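Local coordinates for protein oligogalacturonate lyase (Yersinia enterocolitica subsp. enterocolitica, PDB 3PE7) that cleaves oligogalacturonates, the short products of pectin breakdown, by beta-elimination in the cytoplasm, probably with the help of a bound manganese ion, at residues A[192-206]-A[242-254]. Numbering follows the deposited sequence.
Sequences HPIYRPYDDSTVAFC and HEFWVPDGSALVY
The indole of Trp245 lies between aliphatic groups: Arg196 CA and Pro197 CD on one face, Leu252 CD1 of its own hairpin on the opposite face. Arg196 CA stands 3.6 Å from the centroid of the Trp245 five-membered ring, a CH-pi contact. At the edge, Trp245 NE1 donates to Ile194 O (3.0 Å), in the ring plane but from above the carbonyl plane; Ala204 N reaches the same oxygen from the other face, so the bond is added without breaking the hairpin pairing. A broad ring with one N-H suits this largely apolar slot; Tyr195 O is also near, but too poorly angled to bond. Ile194 CD1 fills in beside Trp245 CD1 at 3.5 Å, and the small Ala204 lets the indole come close.

Arg196 is extended, CG anti to the backbone N (chi1 -179°), which carries its methylenes past the benzene end of the indole. Its NE and NH1 then grip Gly249 O side-on, NE at 2.8 Å, while NH2 bridges to Asp199 and to Glu272, a calcium ligand. Gly249 closes the 246-249 turn; glycine fits because phi is positive and a side chain would point at Pro197 O.

At the other end, His192 ND1 meets Glu243 OE2 nearly straight (2.9 Å, 174°), from above the carboxylate plane. A water joins that oxygen to His192 O, and Glu243 OE1 pairs with Arg217, so the buried carboxylate is well satisfied.

Strands 190-196 and 202-207 belong to one four-stranded antiparallel sheet, 238-245 and 252-258 to the next: this is the face-to-face packing of adjacent blades in a seven-bladed beta-propeller.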
loop_
_atom_site.group_PDB
_atom_site.type_symbol
_atom_site.label_atom_id
_atom_site.label_comp_id
_atom_site.label_asym_id
_atom_site.label_seq_id
_atom_site.Cartn_x
_atom_site.Cartn_y
_atom_site.Cartn_z
ATOM N N HIS A 192 2.842 1.242 10.400
ATOM C CA HIS A 192 3.055 0.265 9.309
ATOM C C HIS A 192 3.426 -1.156 9.785
ATOM O O HIS A 192 4.468 -1.695 9.365
ATOM C CB HIS A 192 4.096 0.811 8.304
ATOM C CG HIS A 192 4.116 0.091 6.980
ATOM N ND1 HIS A 192 5.282 -0.109 6.263
ATOM C CD2 HIS A 192 3.128 -0.489 6.257
ATOM C CE1 HIS A 192 5.009 -0.786 5.161
ATOM N NE2 HIS A 192 3.708 -1.015 5.124
ATOM N N PRO A 193 2.609 -1.765 10.663
ATOM C CA PRO A 193 2.953 -3.153 11.004
ATOM C C PRO A 193 2.583 -4.092 9.857
ATOM O O PRO A 193 1.508 -3.964 9.280
ATOM C CB PRO A 193 2.100 -3.436 12.245
ATOM C CG PRO A 193 0.899 -2.528 12.075
ATOM C CD PRO A 193 1.476 -1.274 11.475
ATOM N N ILE A 194 3.478 -5.019 9.528
ATOM C CA ILE A 194 3.265 -5.911 8.396
ATOM C C ILE A 194 3.795 -7.302 8.771
ATOM O O ILE A 194 4.988 -7.452 9.064
ATOM C CB ILE A 194 3.950 -5.367 7.099
ATOM C CG1 ILE A 194 5.320 -4.753 7.413
ATOM C CG2 ILE A 194 3.016 -4.330 6.365
ATOM C CD1 ILE A 194 6.174 -4.290 6.209
ATOM N N TYR A 195 2.904 -8.290 8.792
ATOM C CA TYR A 195 3.314 -9.707 8.943
ATOM C C TYR A 195 4.309 -10.065 7.829
ATOM O O TYR A 195 4.090 -9.707 6.674
ATOM C CB TYR A 195 2.106 -10.643 8.820
ATOM C CG TYR A 195 1.478 -11.066 10.131
ATOM C CD1 TYR A 195 0.157 -10.715 10.442
ATOM C CD2 TYR A 195 2.188 -11.857 11.041
ATOM C CE1 TYR A 195 -0.429 -11.121 11.654
ATOM C CE2 TYR A 195 1.627 -12.257 12.228
ATOM C CZ TYR A 195 0.319 -11.894 12.531
ATOM O OH TYR A 195 -0.229 -12.317 13.710
ATOM N N ARG A 196 5.379 -10.788 8.168
ATOM C CA ARG A 196 6.246 -11.365 7.141
ATOM C C ARG A 196 5.453 -12.446 6.402
ATOM O O ARG A 196 4.918 -13.354 7.042
ATOM C CB ARG A 196 7.488 -11.996 7.770
ATOM C CG ARG A 196 8.443 -12.607 6.723
ATOM C CD ARG A 196 9.722 -13.126 7.399
ATOM N NE ARG A 196 10.674 -13.687 6.428
ATOM C CZ ARG A 196 11.711 -14.452 6.779
ATOM N NH1 ARG A 196 12.557 -14.902 5.864
ATOM N NH2 ARG A 196 11.899 -14.769 8.062
ATOM N N PRO A 197 5.354 -12.350 5.055
ATOM C CA PRO A 197 4.673 -13.421 4.337
ATOM C C PRO A 197 5.264 -14.799 4.688
ATOM O O PRO A 197 6.487 -14.961 4.703
ATOM C CB PRO A 197 4.934 -13.079 2.867
ATOM C CG PRO A 197 5.051 -11.593 2.839
ATOM C CD PRO A 197 5.768 -11.264 4.147
ATOM N N TYR A 198 4.381 -15.755 4.980
ATOM C CA TYR A 198 4.737 -17.169 5.280
ATOM C C TYR A 198 5.551 -17.365 6.549
ATOM O O TYR A 198 6.115 -18.454 6.780
ATOM C CB TYR A 198 5.409 -17.839 4.053
ATOM C CG TYR A 198 4.633 -17.547 2.788
ATOM C CD1 TYR A 198 3.411 -18.159 2.542
ATOM C CD2 TYR A 198 5.091 -16.602 1.870
ATOM C CE1 TYR A 198 2.684 -17.860 1.396
ATOM C CE2 TYR A 198 4.373 -16.289 0.737
ATOM C CZ TYR A 198 3.176 -16.910 0.499
ATOM O OH TYR A 198 2.468 -16.611 -0.642
ATOM N N ASP A 199 5.613 -16.323 7.384
ATOM C CA ASP A 199 6.292 -16.415 8.688
ATOM C C ASP A 199 5.559 -15.556 9.727
ATOM O O ASP A 199 5.936 -14.416 9.989
ATOM C CB ASP A 199 7.767 -16.007 8.563
ATOM C CG ASP A 199 8.510 -16.014 9.897
ATOM O OD1 ASP A 199 8.091 -16.749 10.822
ATOM O OD2 ASP A 199 9.532 -15.297 10.011
ATOM N N ASP A 200 4.504 -16.117 10.302
ATOM C CA ASP A 200 3.746 -15.410 11.348
ATOM C C ASP A 200 4.560 -15.025 12.571
ATOM O O ASP A 200 4.139 -14.153 13.329
ATOM C CB ASP A 200 2.530 -16.226 11.796
ATOM C CG ASP A 200 1.513 -16.409 10.702
ATOM O OD1 ASP A 200 0.454 -16.962 11.025
ATOM O OD2 ASP A 200 1.749 -16.018 9.530
ATOM N N SER A 201 5.719 -15.657 12.770
ATOM C CA SER A 201 6.560 -15.356 13.916
ATOM C C SER A 201 7.286 -14.003 13.790
ATOM O O SER A 201 7.844 -13.511 14.772
ATOM C CB SER A 201 7.566 -16.491 14.153
ATOM O OG SER A 201 6.918 -17.668 14.660
ATOM N N THR A 202 7.267 -13.398 12.596
ATOM C CA THR A 202 7.978 -12.144 12.359
ATOM C C THR A 202 7.030 -11.012 11.928
ATOM O O THR A 202 6.314 -11.137 10.938
ATOM C CB THR A 202 9.082 -12.314 11.297
ATOM O OG1 THR A 202 9.993 -13.341 11.722
ATOM C CG2 THR A 202 9.886 -11.034 11.122
ATOM N N VAL A 203 7.048 -9.920 12.688
ATOM C CA VAL A 203 6.289 -8.719 12.325
ATOM C C VAL A 203 7.234 -7.531 12.173
ATOM O O VAL A 203 8.024 -7.225 13.086
ATOM C CB VAL A 203 5.192 -8.400 13.394
ATOM C CG1 VAL A 203 4.379 -7.137 13.009
ATOM C CG2 VAL A 203 4.264 -9.605 13.596
ATOM N N ALA A 204 7.182 -6.869 11.011
ATOM C CA ALA A 204 7.938 -5.648 10.809
ATOM C C ALA A 204 7.024 -4.498 11.180
ATOM O O ALA A 204 5.812 -4.614 11.050
ATOM C CB ALA A 204 8.407 -5.514 9.348
ATOM N N PHE A 205 7.613 -3.409 11.663
ATOM C CA PHE A 205 6.855 -2.166 11.955
ATOM C C PHE A 205 7.833 -1.013 11.977
ATOM O O PHE A 205 9.044 -1.217 11.945
ATOM C CB PHE A 205 6.090 -2.253 13.294
ATOM C CG PHE A 205 6.987 -2.327 14.509
ATOM C CD1 PHE A 205 7.226 -1.195 15.288
ATOM C CD2 PHE A 205 7.577 -3.535 14.892
ATOM C CE1 PHE A 205 8.050 -1.263 16.402
ATOM C CE2 PHE A 205 8.405 -3.596 16.014
ATOM C CZ PHE A 205 8.636 -2.461 16.766
ATOM N N CYS A 206 7.318 0.215 12.003
ATOM C CA CYS A 206 8.201 1.380 11.971
ATOM C C CYS A 206 8.034 2.314 13.161
ATOM O O CYS A 206 7.012 2.303 13.862
ATOM C CB CYS A 206 8.028 2.182 10.664
ATOM S SG CYS A 206 6.463 3.112 10.501
ATOM N N HIS A 242 10.116 3.677 2.770
ATOM C CA HIS A 242 9.496 2.863 1.716
ATOM C C HIS A 242 9.655 1.369 1.941
ATOM O O HIS A 242 9.657 0.593 0.978
ATOM C CB HIS A 242 10.047 3.240 0.330
ATOM C CG HIS A 242 9.822 4.676 -0.039
ATOM N ND1 HIS A 242 10.229 5.206 -1.246
ATOM C CD2 HIS A 242 9.216 5.686 0.631
ATOM C CE1 HIS A 242 9.924 6.491 -1.283
ATOM N NE2 HIS A 242 9.296 6.805 -0.160
ATOM N N GLU A 243 9.776 0.967 3.207
ATOM C CA GLU A 243 10.004 -0.453 3.504
ATOM C C GLU A 243 8.787 -1.303 3.131
ATOM O O GLU A 243 7.631 -0.882 3.265
ATOM C CB GLU A 243 10.430 -0.684 4.973
ATOM C CG GLU A 243 9.297 -0.588 6.016
ATOM C CD GLU A 243 8.921 0.845 6.371
ATOM O OE1 GLU A 243 9.650 1.794 5.962
ATOM O OE2 GLU A 243 7.882 1.025 7.064
ATOM N N PHE A 244 9.066 -2.494 2.610
ATOM C CA PHE A 244 8.023 -3.466 2.311
ATOM C C PHE A 244 8.627 -4.869 2.315
ATOM O O PHE A 244 9.841 -5.029 2.138
ATOM C CB PHE A 244 7.303 -3.186 0.977
ATOM C CG PHE A 244 8.158 -3.378 -0.248
ATOM C CD1 PHE A 244 8.058 -4.554 -1.013
ATOM C CD2 PHE A 244 9.060 -2.395 -0.650
ATOM C CE1 PHE A 244 8.848 -4.729 -2.164
ATOM C CE2 PHE A 244 9.836 -2.547 -1.792
ATOM C CZ PHE A 244 9.731 -3.722 -2.559
ATOM N N TRP A 245 7.784 -5.869 2.557
ATOM C CA TRP A 245 8.175 -7.264 2.392
ATOM C C TRP A 245 8.101 -7.659 0.921
ATOM O O TRP A 245 7.078 -7.438 0.266
ATOM C CB TRP A 245 7.230 -8.202 3.163
ATOM C CG TRP A 245 7.411 -8.199 4.677
ATOM C CD1 TRP A 245 6.495 -7.760 5.615
ATOM C CD2 TRP A 245 8.551 -8.644 5.407
ATOM N NE1 TRP A 245 7.007 -7.929 6.888
ATOM C CE2 TRP A 245 8.273 -8.449 6.785
ATOM C CE3 TRP A 245 9.784 -9.199 5.033
ATOM C CZ2 TRP A 245 9.178 -8.807 7.790
ATOM C CZ3 TRP A 245 10.697 -9.555 6.036
ATOM C CH2 TRP A 245 10.389 -9.340 7.400
ATOM N N VAL A 246 9.164 -8.277 0.404
ATOM C CA VAL A 246 8.997 -9.031 -0.856
ATOM C C VAL A 246 7.861 -10.026 -0.592
ATOM O O VAL A 246 7.819 -10.634 0.477
ATOM C CB VAL A 246 10.287 -9.777 -1.262
ATOM C CG1 VAL A 246 10.138 -10.413 -2.661
ATOM C CG2 VAL A 246 11.475 -8.822 -1.267
ATOM N N PRO A 247 6.915 -10.170 -1.538
ATOM C CA PRO A 247 5.709 -10.987 -1.250
ATOM C C PRO A 247 5.975 -12.442 -0.932
ATOM O O PRO A 247 5.148 -13.057 -0.268
ATOM C CB PRO A 247 4.860 -10.843 -2.517
ATOM C CG PRO A 247 5.243 -9.476 -3.066
ATOM C CD PRO A 247 6.745 -9.332 -2.737
ATOM N N ASP A 248 7.111 -12.972 -1.367
ATOM C CA ASP A 248 7.489 -14.346 -0.967
ATOM C C ASP A 248 8.084 -14.422 0.444
ATOM O O ASP A 248 8.349 -15.517 0.936
ATOM C CB ASP A 248 8.399 -15.014 -2.012
ATOM C CG ASP A 248 9.799 -14.389 -2.095
ATOM O OD1 ASP A 248 10.135 -13.441 -1.342
ATOM O OD2 ASP A 248 10.582 -14.890 -2.939
ATOM N N GLY A 249 8.298 -13.270 1.081
ATOM C CA GLY A 249 8.832 -13.213 2.447
ATOM C C GLY A 249 10.331 -13.448 2.565
ATOM O O GLY A 249 10.844 -13.670 3.673
ATOM N N SER A 250 11.027 -13.412 1.432
ATOM C CA SER A 250 12.474 -13.676 1.397
ATOM C C SER A 250 13.315 -12.565 2.025
ATOM O O SER A 250 14.411 -12.833 2.541
ATOM C CB SER A 250 12.918 -13.921 -0.052
ATOM O OG SER A 250 12.631 -12.785 -0.883
ATOM N N ALA A 251 12.810 -11.325 1.983
ATOM C CA ALA A 251 13.586 -10.157 2.410
ATOM C C ALA A 251 12.663 -8.974 2.683
ATOM O O ALA A 251 11.531 -8.929 2.155
ATOM C CB ALA A 251 14.607 -9.779 1.344
ATOM N N LEU A 252 13.163 -8.038 3.502
ATOM C CA LEU A 252 12.578 -6.709 3.646
ATOM C C LEU A 252 13.372 -5.756 2.756
ATOM O O LEU A 252 14.596 -5.709 2.825
ATOM C CB LEU A 252 12.606 -6.259 5.114
ATOM C CG LEU A 252 11.753 -5.044 5.507
ATOM C CD1 LEU A 252 10.258 -5.388 5.511
ATOM C CD2 LEU A 252 12.209 -4.532 6.846
ATOM N N VAL A 253 12.670 -5.029 1.892
ATOM C CA VAL A 253 13.299 -4.103 0.939
ATOM C C VAL A 253 12.967 -2.689 1.386
ATOM O O VAL A 253 11.903 -2.448 1.944
ATOM C CB VAL A 253 12.810 -4.383 -0.509
ATOM C CG1 VAL A 253 13.274 -3.308 -1.517
ATOM C CG2 VAL A 253 13.275 -5.776 -0.964
ATOM N N TYR A 254 13.895 -1.764 1.159
ATOM C CA TYR A 254 13.671 -0.368 1.534
ATOM C C TYR A 254 14.560 0.551 0.719
ATOM O O TYR A 254 15.439 0.104 -0.022
ATOM C CB TYR A 254 13.913 -0.151 3.048
ATOM C CG TYR A 254 15.339 -0.423 3.487
ATOM C CD1 TYR A 254 15.758 -1.728 3.813
ATOM C CD2 TYR A 254 16.273 0.621 3.571
ATOM C CE1 TYR A 254 17.088 -1.975 4.215
ATOM C CE2 TYR A 254 17.586 0.382 3.976
ATOM C CZ TYR A 254 17.982 -0.912 4.297
ATOM O OH TYR A 254 19.303 -1.122 4.673
HETATM O O HOH W 1 7.528 -1.154 8.731
HETATM O O HOH W 2 8.871 -16.234 4.994
#